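Local coordinates for protein chitosanase (Bacillus subtilis subsp. subtilis str. 168, PDB 7C6C) that cuts the beta-1,4 linkages between glucosamine units inside partly acetylated chitosan chains, as a secreted glycoside hydrolase of family 46, at residues Thr15-Asn20 against Asn234-Phe239; Arg137-Asp142 against Asp212-Ile217; Val144-Asp149 against Arg205-Arg210; Gly28-Leu33 against Arg37-Gly42. One frame throughout, in Å; residues are numbered along the deposited sequence. Where two conformers were deposited one is given.

Contact 1 (Thr15-Asn20 against Asn234-Phe239); sequences TSIFEN and NEYGNF. With LMR ((2S)-2-hydroxybutanedioic acid), chain B.
Ile-17 is the bump of this contact, fitting the hollow between Tyr-236 and Phe-239. Its two branches are divided between the neighbours. CG1 stands almost exactly over the centre of the Phe-239 ring, 4.0 Å from the centroid and 9° off the ring normal, a CH-pi contact continued by CD1 against Phe-239 CG at 3.6 Å. The other branch, CG2, lies anti to the backbone N (chi1 -68° places CG1 beside it instead) and reaches Tyr-236 CB at 3.7 Å as well as the far rim of the Phe-239 ring.

One residue on, Phe-18 meets the Tyr-236 ring. The two rings meet obliquely, their planes 43° apart; Phe-18 CD1 lies 3.6 Å from Tyr-236 CE2. Beyond the ring, a water in the plane of the Tyr-236 ring lies 2.7 Å from Tyr-236 OH and donates to Phe-18 O.

Just before Tyr-236, the backbone N-H groups of Asn-234 and Glu-235 bind the two carboxylates of the bound malate, with Asn-234 N to O1A at 2.8 Å. The chemistry implies a mainly apolar contact: helix 5-20 and the C-terminal hairpin of strands 229-233 and 237-241 meet through hydrocarbon and rings, no hydrogen bond joins the two segments directly, and a water links Tyr-236 OH to Phe-18 O.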
# COMPACT_ATOMS: atom_id res chain seq x y z
N THR A 15 -2.98 -6.23 -4.12
CA THR A 15 -1.92 -5.25 -3.93
C THR A 15 -0.60 -5.74 -4.50
O THR A 15 0.14 -4.97 -5.12
CB THR A 15 -1.79 -4.90 -2.44
OG1 THR A 15 -2.98 -4.23 -2.02
CG2 THR A 15 -0.59 -4.02 -2.18
N SER A 16 -0.30 -7.03 -4.32
CA SER A 16 0.94 -7.58 -4.84
C SER A 16 1.01 -7.47 -6.36
O SER A 16 2.07 -7.19 -6.92
CB SER A 16 1.08 -9.02 -4.36
OG SER A 16 2.34 -9.57 -4.72
N ILE A 17 -0.11 -7.71 -7.06
CA ILE A 17 -0.13 -7.48 -8.50
C ILE A 17 0.20 -6.03 -8.80
O ILE A 17 1.02 -5.72 -9.67
CB ILE A 17 -1.49 -7.87 -9.09
CG1 ILE A 17 -1.71 -9.38 -9.01
CG2 ILE A 17 -1.61 -7.36 -10.53
CD1 ILE A 17 -3.15 -9.79 -9.27
N PHE A 18 -0.46 -5.11 -8.09
CA PHE A 18 -0.30 -3.69 -8.37
C PHE A 18 1.13 -3.23 -8.10
O PHE A 18 1.64 -2.36 -8.81
CB PHE A 18 -1.28 -2.86 -7.54
CG PHE A 18 -2.72 -3.29 -7.67
CD1 PHE A 18 -3.21 -3.86 -8.85
CD2 PHE A 18 -3.59 -3.12 -6.61
CE1 PHE A 18 -4.55 -4.24 -8.95
CE2 PHE A 18 -4.92 -3.50 -6.70
CZ PHE A 18 -5.40 -4.06 -7.87
N GLU A 19 1.79 -3.80 -7.10
CA GLU A 19 3.14 -3.37 -6.73
C GLU A 19 4.21 -4.07 -7.55
O GLU A 19 5.21 -3.44 -7.94
CB GLU A 19 3.39 -3.63 -5.24
CG GLU A 19 2.37 -2.98 -4.31
CD GLU A 19 2.62 -1.50 -4.12
OE1 GLU A 19 3.76 -1.13 -3.78
OE2 GLU A 19 1.67 -0.71 -4.31
N ASN A 20 4.05 -5.37 -7.81
CA ASN A 20 5.13 -6.18 -8.35
C ASN A 20 4.74 -7.09 -9.50
O ASN A 20 5.59 -7.84 -9.97
CB ASN A 20 5.76 -7.03 -7.24
CG ASN A 20 6.34 -6.20 -6.12
OD1 ASN A 20 5.79 -6.17 -5.02
ND2 ASN A 20 7.45 -5.52 -6.39
N ASN A 234 -4.78 -4.84 -19.04
CA ASN A 234 -3.80 -4.52 -20.08
C ASN A 234 -2.46 -4.14 -19.46
O ASN A 234 -1.40 -4.52 -19.98
CB ASN A 234 -4.32 -3.39 -20.97
CG ASN A 234 -5.51 -3.81 -21.82
OD1 ASN A 234 -5.72 -5.00 -22.08
ND2 ASN A 234 -6.29 -2.83 -22.26
N GLU A 235 -2.49 -3.43 -18.34
CA GLU A 235 -1.25 -2.97 -17.71
C GLU A 235 -0.53 -4.11 -17.01
O GLU A 235 0.68 -4.29 -17.20
CB GLU A 235 -1.57 -1.85 -16.71
CG GLU A 235 -0.37 -1.40 -15.88
CD GLU A 235 0.71 -0.75 -16.73
OE1 GLU A 235 0.37 -0.15 -17.77
OE2 GLU A 235 1.89 -0.83 -16.35
N TYR A 236 -1.24 -4.88 -16.18
CA TYR A 236 -0.58 -5.86 -15.31
C TYR A 236 -0.52 -7.25 -15.90
O TYR A 236 0.37 -8.03 -15.52
CB TYR A 236 -1.29 -5.95 -13.95
CG TYR A 236 -1.38 -4.63 -13.21
CD1 TYR A 236 -0.23 -3.95 -12.80
CD2 TYR A 236 -2.61 -4.07 -12.93
CE1 TYR A 236 -0.32 -2.74 -12.12
CE2 TYR A 236 -2.71 -2.87 -12.26
CZ TYR A 236 -1.56 -2.21 -11.86
OH TYR A 236 -1.70 -1.01 -11.20
N GLY A 237 -1.44 -7.60 -16.79
CA GLY A 237 -1.57 -8.96 -17.26
C GLY A 237 -2.75 -9.67 -16.63
O GLY A 237 -3.66 -9.06 -16.05
N ASN A 238 -2.72 -10.99 -16.72
CA ASN A 238 -3.81 -11.85 -16.28
C ASN A 238 -3.37 -12.69 -15.10
O ASN A 238 -2.30 -13.30 -15.14
CB ASN A 238 -4.24 -12.77 -17.41
CG ASN A 238 -4.52 -12.02 -18.67
OD1 ASN A 238 -5.29 -11.06 -18.65
ND2 ASN A 238 -3.88 -12.42 -19.76
N PHE A 239 -4.23 -12.77 -14.09
CA PHE A 239 -3.92 -13.50 -12.87
C PHE A 239 -5.18 -14.15 -12.34
O PHE A 239 -6.29 -13.68 -12.59
CB PHE A 239 -3.39 -12.57 -11.76
CG PHE A 239 -2.20 -11.76 -12.17
CD1 PHE A 239 -2.36 -10.55 -12.83
CD2 PHE A 239 -0.92 -12.21 -11.90
CE1 PHE A 239 -1.27 -9.81 -13.24
CE2 PHE A 239 0.19 -11.46 -12.29
CZ PHE A 239 0.01 -10.26 -12.96
C1 LMR B . -8.08 -2.77 -19.22
O1A LMR B . -7.40 -3.80 -19.06
O1B LMR B . -9.29 -2.80 -19.55
C2 LMR B . -7.44 -1.42 -19.04
O2 LMR B . -8.34 -0.42 -19.52
C3 LMR B . -7.14 -1.16 -17.56
C4 LMR B . -5.97 -2.00 -17.08
O4A LMR B . -4.88 -1.90 -17.69
O4B LMR B . -6.12 -2.75 -16.09
O HOH W 1 0.45 -0.11 -9.91

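Contact 2 (Arg137-Asp142 against Asp212-Ile217); sequences RAVMYD and DVLRSI
Two helices packed side by side in the helical core of the chitosanase, 134-147 and 209-219, meet here through a small buried apolar patch. Its knob is Leu-214, which points at the opposite helix and accounts for about half of the 133 Å² buried between the segments. With CG anti to its own carbonyl carbon (chi1 -65°), Leu-214 sends CD1 across to Val-139, where it meets CG2 at 4.1 Å. The same methyl of Val-139 also lies 4.2 Å from Leu-214 CB, so one valine branch rests against both the root and one tip of the leucine. The closest backbone approach runs through this pair, with Val-139 CA and Leu-214 CA 7.1 Å apart.

A turn further along helix 134-147, Asp-142 flanks the leucine from its carboxylate side: OD2 is 4.2 Å from Leu-214 CD1, a van der Waals approach without a polar bond. The acid is buried but well provided for elsewhere, since OD1 is hydrogen-bonded to Thr-15 OG1 of helix 5-20 and OD2 forms a salt bridge with Arg-188. Leu-214 therefore fills the boundary between a hydrocarbon seam and a charged cluster. Phe-184 of helix 177-193 also packs on Val-139, while Phe-18 of helix 5-20 packs on both Asp-142 and Val-213. The contact is thus a case of helix-helix packing through aliphatic side chains, in a mainly helical enzyme of glycoside hydrolase family 46, which belongs to the lysozyme clan.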
# COMPACT_ATOMS: atom_id res chain seq x y z
N ARG A 137 -13.26 -2.44 2.03
CA ARG A 137 -12.14 -2.53 2.96
C ARG A 137 -10.84 -2.87 2.24
O ARG A 137 -9.78 -2.32 2.57
CB ARG A 137 -12.44 -3.54 4.06
CG ARG A 137 -13.52 -3.07 5.03
CD ARG A 137 -13.86 -4.14 6.05
NE ARG A 137 -15.00 -3.72 6.87
CZ ARG A 137 -15.82 -4.55 7.51
NH1 ARG A 137 -15.64 -5.86 7.43
NH2 ARG A 137 -16.83 -4.06 8.22
N ALA A 138 -10.91 -3.75 1.24
CA ALA A 138 -9.72 -4.08 0.46
C ALA A 138 -9.22 -2.87 -0.32
O ALA A 138 -8.01 -2.65 -0.45
CB ALA A 138 -10.02 -5.24 -0.48
N VAL A 139 -10.15 -2.08 -0.87
CA VAL A 139 -9.75 -0.85 -1.55
C VAL A 139 -9.06 0.10 -0.58
O VAL A 139 -8.04 0.71 -0.91
CB VAL A 139 -10.94 -0.19 -2.26
CG1 VAL A 139 -10.55 1.16 -2.84
CG2 VAL A 139 -11.50 -1.10 -3.35
N MET A 140 -9.61 0.25 0.64
CA MET A 140 -8.97 1.12 1.62
C MET A 140 -7.56 0.64 1.96
O MET A 140 -6.63 1.44 2.06
CB MET A 140 -9.80 1.21 2.91
CG MET A 140 -11.21 1.77 2.75
SD MET A 140 -11.32 3.40 1.98
CE MET A 140 -12.00 2.94 0.38
N TYR A 141 -7.40 -0.68 2.13
CA TYR A 141 -6.11 -1.26 2.46
C TYR A 141 -5.09 -0.97 1.36
O TYR A 141 -3.97 -0.51 1.63
CB TYR A 141 -6.33 -2.77 2.64
CG TYR A 141 -5.21 -3.63 3.19
CD1 TYR A 141 -4.05 -3.09 3.73
CD2 TYR A 141 -5.34 -5.01 3.18
CE1 TYR A 141 -3.05 -3.91 4.23
CE2 TYR A 141 -4.36 -5.84 3.67
CZ TYR A 141 -3.22 -5.28 4.20
OH TYR A 141 -2.23 -6.10 4.71
N ASP A 142 -5.46 -1.21 0.10
CA ASP A 142 -4.55 -0.91 -1.00
C ASP A 142 -4.23 0.58 -1.06
O ASP A 142 -3.09 0.97 -1.34
CB ASP A 142 -5.15 -1.36 -2.33
CG ASP A 142 -4.19 -1.17 -3.47
OD1 ASP A 142 -3.18 -1.89 -3.50
OD2 ASP A 142 -4.43 -0.28 -4.32
N ASP A 212 -8.94 0.49 -11.99
CA ASP A 212 -9.85 -0.25 -12.87
C ASP A 212 -9.94 -1.72 -12.49
O ASP A 212 -11.01 -2.32 -12.62
CB ASP A 212 -9.45 -0.08 -14.33
CG ASP A 212 -10.56 -0.49 -15.28
OD1 ASP A 212 -11.66 0.11 -15.20
OD2 ASP A 212 -10.34 -1.40 -16.10
N VAL A 213 -8.85 -2.33 -12.02
CA VAL A 213 -8.93 -3.72 -11.57
C VAL A 213 -9.91 -3.83 -10.41
O VAL A 213 -10.76 -4.74 -10.37
CB VAL A 213 -7.53 -4.25 -11.19
CG1 VAL A 213 -7.65 -5.62 -10.53
CG2 VAL A 213 -6.65 -4.33 -12.42
N LEU A 214 -9.82 -2.91 -9.45
CA LEU A 214 -10.71 -2.93 -8.30
C LEU A 214 -12.15 -2.64 -8.72
O LEU A 214 -13.09 -3.30 -8.25
CB LEU A 214 -10.22 -1.93 -7.25
CG LEU A 214 -8.86 -2.28 -6.64
CD1 LEU A 214 -8.25 -1.07 -5.91
CD2 LEU A 214 -8.96 -3.49 -5.70
N ARG A 215 -12.34 -1.68 -9.63
CA ARG A 215 -13.68 -1.40 -10.12
C ARG A 215 -14.28 -2.60 -10.83
O ARG A 215 -15.49 -2.82 -10.74
CB ARG A 215 -13.66 -0.17 -11.04
CG ARG A 215 -15.02 0.51 -11.09
CD ARG A 215 -15.11 1.61 -12.13
NE ARG A 215 -14.12 2.68 -11.94
CZ ARG A 215 -14.29 3.75 -11.17
NH1 ARG A 215 -15.41 3.92 -10.46
NH2 ARG A 215 -13.34 4.67 -11.10
N SER A 216 -13.46 -3.38 -11.54
CA SER A 216 -13.98 -4.56 -12.23
C SER A 216 -14.54 -5.58 -11.25
O SER A 216 -15.51 -6.28 -11.58
CB SER A 216 -12.90 -5.18 -13.11
OG SER A 216 -12.60 -4.35 -14.21
N ILE A 217 -13.95 -5.69 -10.06
CA ILE A 217 -14.51 -6.57 -9.03
C ILE A 217 -15.89 -6.07 -8.61
O ILE A 217 -16.84 -6.85 -8.47
CB ILE A 217 -13.54 -6.67 -7.83
CG1 ILE A 217 -12.16 -7.16 -8.28
CG2 ILE A 217 -14.14 -7.56 -6.76
CD1 ILE A 217 -11.12 -7.15 -7.18

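Contact 3 (Val144-Asp149 against Arg205-Arg210); sequences VIQHGD and RESVAR. With LMR ((2S)-2-hydroxybutanedioic acid), chain B.
Gln-146 and Ser-207 form the direct hydrogen bond of the contact: the amide nitrogen NE2 donates to Ser-207 OG over 2.9 Å, with a nearly straight N-H...O angle of 167°. The serine oxygen lies close to the amide plane, 7° out of it. Gln-146 reaches this far because its chain runs extended, CG anti to the backbone N (chi1 178°) and the next torsion anti too. Ser-207 OG is also bonded to Trp-204 O, which leaves the hydroxyl held by two partners.

Packing of flat groups follows. The end of Gln-146 lies over one face of the Arg-210 guanidinium, the two planes 33° apart. Its OE1 stands 3.1 Å above that plane, toward the rim, and comes to 3.4 Å from Arg-210 CD. Though OE1 is near NH1 as well, the angle is too poor for a hydrogen bond; its polar partner is Arg-188 NH2. Next to Arg-210 in the chain, Ala-209 CB makes a van der Waals approach to malate O4B at 3.6 Å.

In the fold, Gln-146 sits near the end of helix 134-147, just before Gly-148, whose positive phi marks the chain leaving the helix. It meets Ser-207 in the type I beta turn of Arg-205 to Val-208 and Arg-210 in the first turn of helix 209-219.

Ionic bonds complete the account. Arg-210 bends at chi3 and directs NH2 to the carboxylates of Asp-142 and Glu-19, the predicted proton donor, making a salt bridge with each. Gln-146 thus acts in the second shell, lying against the arginine that holds the acid.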
# COMPACT_ATOMS: atom_id res chain seq x y z
N VAL A 144 -4.13 2.90 1.38
CA VAL A 144 -3.19 3.41 2.37
C VAL A 144 -1.77 2.95 2.07
O VAL A 144 -0.81 3.68 2.33
CB VAL A 144 -3.65 3.09 3.81
CG1 VAL A 144 -3.44 1.62 4.16
CG2 VAL A 144 -2.92 3.97 4.82
N ILE A 145 -1.61 1.76 1.48
CA ILE A 145 -0.28 1.28 1.14
C ILE A 145 0.37 2.19 0.11
O ILE A 145 1.56 2.51 0.21
CB ILE A 145 -0.33 -0.19 0.70
CG1 ILE A 145 -0.55 -1.10 1.92
CG2 ILE A 145 0.95 -0.57 -0.04
CD1 ILE A 145 -0.89 -2.51 1.57
N GLN A 146 -0.39 2.63 -0.89
CA GLN A 146 0.20 3.48 -1.92
C GLN A 146 0.27 4.94 -1.48
O GLN A 146 1.29 5.61 -1.71
CB GLN A 146 -0.57 3.36 -3.24
CG GLN A 146 -0.01 4.27 -4.32
CD GLN A 146 -0.63 4.05 -5.69
OE1 GLN A 146 -1.82 3.75 -5.81
NE2 GLN A 146 0.16 4.23 -6.73
N HIS A 147 -0.78 5.45 -0.85
CA HIS A 147 -0.90 6.88 -0.60
C HIS A 147 -0.38 7.31 0.76
O HIS A 147 -0.14 8.50 0.97
CB HIS A 147 -2.36 7.31 -0.74
CG HIS A 147 -2.91 7.14 -2.12
ND1 HIS A 147 -3.10 8.21 -2.98
CD2 HIS A 147 -3.30 6.04 -2.79
CE1 HIS A 147 -3.59 7.76 -4.12
NE2 HIS A 147 -3.72 6.44 -4.04
N GLY A 148 -0.21 6.37 1.69
CA GLY A 148 0.17 6.70 3.05
C GLY A 148 -0.99 7.21 3.87
O GLY A 148 -2.05 7.58 3.36
N ASP A 149 -0.78 7.25 5.19
CA ASP A 149 -1.78 7.74 6.14
C ASP A 149 -1.37 9.09 6.74
O ASP A 149 -1.62 9.36 7.92
CB ASP A 149 -2.04 6.71 7.24
CG ASP A 149 -3.32 6.98 8.02
OD1 ASP A 149 -4.23 7.65 7.49
OD2 ASP A 149 -3.42 6.52 9.18
N ARG A 205 0.95 7.92 -12.19
CA ARG A 205 0.21 7.90 -13.44
C ARG A 205 0.26 6.50 -14.06
O ARG A 205 -0.69 6.05 -14.66
CB ARG A 205 0.73 8.97 -14.41
CG ARG A 205 0.12 10.34 -14.14
CD ARG A 205 0.80 11.48 -14.90
NE ARG A 205 0.32 12.77 -14.40
CZ ARG A 205 1.01 13.91 -14.45
NH1 ARG A 205 0.47 15.02 -13.95
NH2 ARG A 205 2.21 13.97 -15.00
N GLU A 206 1.39 5.81 -13.88
CA GLU A 206 1.55 4.46 -14.39
C GLU A 206 0.84 3.41 -13.55
O GLU A 206 0.84 2.24 -13.93
CB GLU A 206 3.04 4.12 -14.51
CG GLU A 206 3.63 4.38 -15.88
CD GLU A 206 2.96 3.55 -16.97
OE1 GLU A 206 2.15 4.11 -17.73
OE2 GLU A 206 3.24 2.34 -17.05
N SER A 207 0.25 3.81 -12.42
CA SER A 207 -0.39 2.88 -11.49
C SER A 207 -1.91 2.93 -11.55
O SER A 207 -2.56 2.18 -10.82
CB SER A 207 0.06 3.18 -10.06
OG SER A 207 -0.63 4.30 -9.54
N VAL A 208 -2.50 3.79 -12.39
CA VAL A 208 -3.94 4.00 -12.36
C VAL A 208 -4.71 2.73 -12.69
O VAL A 208 -5.88 2.62 -12.32
CB VAL A 208 -4.38 5.17 -13.28
CG1 VAL A 208 -3.79 6.47 -12.78
CG2 VAL A 208 -3.99 4.90 -14.73
N ALA A 209 -4.09 1.77 -13.38
CA ALA A 209 -4.80 0.55 -13.73
C ALA A 209 -5.33 -0.18 -12.50
O ALA A 209 -6.32 -0.91 -12.61
CB ALA A 209 -3.91 -0.38 -14.56
N ARG A 210 -4.70 -0.01 -11.34
CA ARG A 210 -5.20 -0.69 -10.14
C ARG A 210 -6.61 -0.24 -9.80
O ARG A 210 -7.41 -1.04 -9.30
CB ARG A 210 -4.24 -0.52 -8.96
CG ARG A 210 -4.17 0.87 -8.35
CD ARG A 210 -2.80 1.13 -7.76
NE ARG A 210 -2.55 0.37 -6.54
CZ ARG A 210 -1.34 0.22 -6.00
NH1 ARG A 210 -0.29 0.75 -6.61
NH2 ARG A 210 -1.18 -0.44 -4.87
C1 LMR B . -8.08 -2.77 -19.22
O1A LMR B . -7.40 -3.80 -19.06
O1B LMR B . -9.29 -2.80 -19.55
C2 LMR B . -7.44 -1.42 -19.04
O2 LMR B . -8.34 -0.42 -19.52
C3 LMR B . -7.14 -1.16 -17.56
C4 LMR B . -5.97 -2.00 -17.08
O4A LMR B . -4.88 -1.90 -17.69
O4B LMR B . -6.12 -2.75 -16.09

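Contact 4 (Gly28-Leu33 against Arg37-Gly42); sequences GYVERL and RGYTCG
A single water is gripped by Leu-33, Gly-38 and Thr-40 together: it accepts from Leu-33 N and from Thr-40 OG1 (2.7 Å) and donates to Gly-38 O. The water joins the strands on the side toward the turn of the hairpin. Direct bonds take over further along. Glu-31 and Thr-40 form an antiparallel hydrogen-bonded pair, Thr-40 N to Glu-31 O at 2.8 Å with an angle of 170°, and Glu-31 N to Thr-40 O at 2.9 Å. Gly-42 N then binds Tyr-29 O at 2.7 Å, its positive phi (68°) suiting a glycine.

On one face of the sheet Val-30 CG1, anti to its backbone N, makes an off-centre CH-pi contact with the Tyr-39 ring, 4.1 Å from its centroid, and also meets Cys-41 SG. The edge of that ring faces Arg-32 N. Elsewhere Leu-33 CD1 and Tyr-29 CE2 flank Thr-40, touching OG1 and CG2 respectively.

Nearby, Arg-37 forms a salt bridge with Asp-35, the nucleophile by similarity. The chemistry implies a hairpin fixed mainly by its backbone, with a water adding a further link toward the turn, close to Asp-35.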
# COMPACT_ATOMS: atom_id res chain seq x y z
N GLY A 28 11.39 -9.38 -0.68
CA GLY A 28 12.75 -9.01 -0.97
C GLY A 28 12.92 -7.87 -1.94
O GLY A 28 14.05 -7.48 -2.22
N TYR A 29 11.82 -7.32 -2.44
CA TYR A 29 11.86 -6.27 -3.45
C TYR A 29 12.54 -5.01 -2.91
O TYR A 29 12.23 -4.54 -1.82
CB TYR A 29 10.42 -5.95 -3.81
CG TYR A 29 10.23 -4.78 -4.73
CD1 TYR A 29 10.58 -4.87 -6.07
CD2 TYR A 29 9.66 -3.59 -4.27
CE1 TYR A 29 10.38 -3.81 -6.93
CE2 TYR A 29 9.46 -2.52 -5.13
CZ TYR A 29 9.82 -2.64 -6.46
OH TYR A 29 9.62 -1.59 -7.31
N VAL A 30 13.44 -4.44 -3.71
CA VAL A 30 13.98 -3.11 -3.45
C VAL A 30 14.22 -2.44 -4.79
O VAL A 30 14.88 -3.01 -5.66
CB VAL A 30 15.32 -3.12 -2.67
CG1 VAL A 30 15.80 -1.68 -2.47
CG2 VAL A 30 15.20 -3.81 -1.34
N GLU A 31 13.70 -1.22 -4.95
CA GLU A 31 13.91 -0.46 -6.17
C GLU A 31 13.84 1.03 -5.88
O GLU A 31 13.00 1.47 -5.10
CB GLU A 31 12.84 -0.83 -7.20
CG GLU A 31 13.18 -0.40 -8.61
CD GLU A 31 12.20 -0.92 -9.64
OE1 GLU A 31 11.19 -1.55 -9.27
OE2 GLU A 31 12.44 -0.70 -10.85
N ARG A 32 14.71 1.80 -6.54
CA ARG A 32 14.59 3.24 -6.60
C ARG A 32 13.61 3.59 -7.71
O ARG A 32 13.85 3.26 -8.87
CB ARG A 32 15.94 3.82 -6.99
CG ARG A 32 16.64 4.67 -5.98
CD ARG A 32 17.76 5.49 -6.65
NE ARG A 32 17.30 6.80 -7.09
CZ ARG A 32 17.10 7.84 -6.28
NH1 ARG A 32 17.39 7.76 -4.99
NH2 ARG A 32 16.62 8.98 -6.76
N LEU A 33 12.51 4.25 -7.37
CA LEU A 33 11.50 4.59 -8.38
C LEU A 33 11.60 6.03 -8.87
O LEU A 33 10.83 6.42 -9.75
CB LEU A 33 10.10 4.32 -7.84
CG LEU A 33 9.87 2.85 -7.47
CD1 LEU A 33 8.49 2.65 -6.89
CD2 LEU A 33 10.11 1.92 -8.67
N ARG A 37 11.03 9.17 -2.99
CA ARG A 37 10.90 8.39 -1.77
C ARG A 37 12.13 7.55 -1.46
O ARG A 37 12.11 6.77 -0.50
CB ARG A 37 9.62 7.55 -1.78
CG ARG A 37 8.37 8.40 -1.92
CD ARG A 37 7.11 7.58 -1.69
NE ARG A 37 5.90 8.40 -1.79
CZ ARG A 37 5.22 8.60 -2.91
NH1 ARG A 37 5.62 8.04 -4.04
NH2 ARG A 37 4.13 9.36 -2.89
N GLY A 38 13.21 7.70 -2.22
CA GLY A 38 14.42 6.92 -1.97
C GLY A 38 14.25 5.52 -2.50
O GLY A 38 13.88 5.33 -3.66
N TYR A 39 14.53 4.52 -1.67
CA TYR A 39 14.28 3.13 -2.04
C TYR A 39 12.88 2.73 -1.59
O TYR A 39 12.47 3.06 -0.47
CB TYR A 39 15.27 2.20 -1.34
CG TYR A 39 16.62 2.02 -1.99
CD1 TYR A 39 16.76 1.72 -3.33
CD2 TYR A 39 17.78 2.13 -1.21
CE1 TYR A 39 18.01 1.52 -3.89
CE2 TYR A 39 19.02 1.93 -1.76
CZ TYR A 39 19.14 1.64 -3.10
OH TYR A 39 20.39 1.44 -3.63
N THR A 40 12.19 1.98 -2.45
CA THR A 40 10.91 1.35 -2.16
C THR A 40 11.16 -0.14 -1.94
O THR A 40 11.78 -0.79 -2.80
CB THR A 40 9.97 1.59 -3.34
OG1 THR A 40 9.78 3.00 -3.49
CG2 THR A 40 8.62 0.95 -3.12
N CYS A 41 10.68 -0.68 -0.82
CA CYS A 41 11.18 -1.95 -0.30
C CYS A 41 10.08 -2.87 0.19
O CYS A 41 9.16 -2.44 0.89
CB CYS A 41 12.12 -1.69 0.88
SG CYS A 41 13.39 -0.44 0.63
N GLY A 42 10.22 -4.16 -0.11
CA GLY A 42 9.41 -5.16 0.57
C GLY A 42 7.93 -5.13 0.24
O GLY A 42 7.48 -4.53 -0.74
O HOH W 2 11.38 4.82 -4.72

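How the contacts relate
Contact 2 is fully buried, whereas contacts 1, 3 and 4 are only partly so. Contacts 2 and 3 use the same two helices, 134-147 and 209-219, yet differ in chemistry: aliphatic packing in one, amide, hydroxyl and guanidinium groups nearer the active site in the other. Contact 1 adds helix 5-20 and touches both, with the rings of Phe-18 and Tyr-236 packing on Val-213, and it shares the malate with contact 3. Contact 4 stands apart as local strand pairing, its centre about 23 Å from that of contact 2 across the middle of the chain; it meets contact 1 through Asn-20 and Tyr-29. Backbone bonds dominate there, side chains elsewhere.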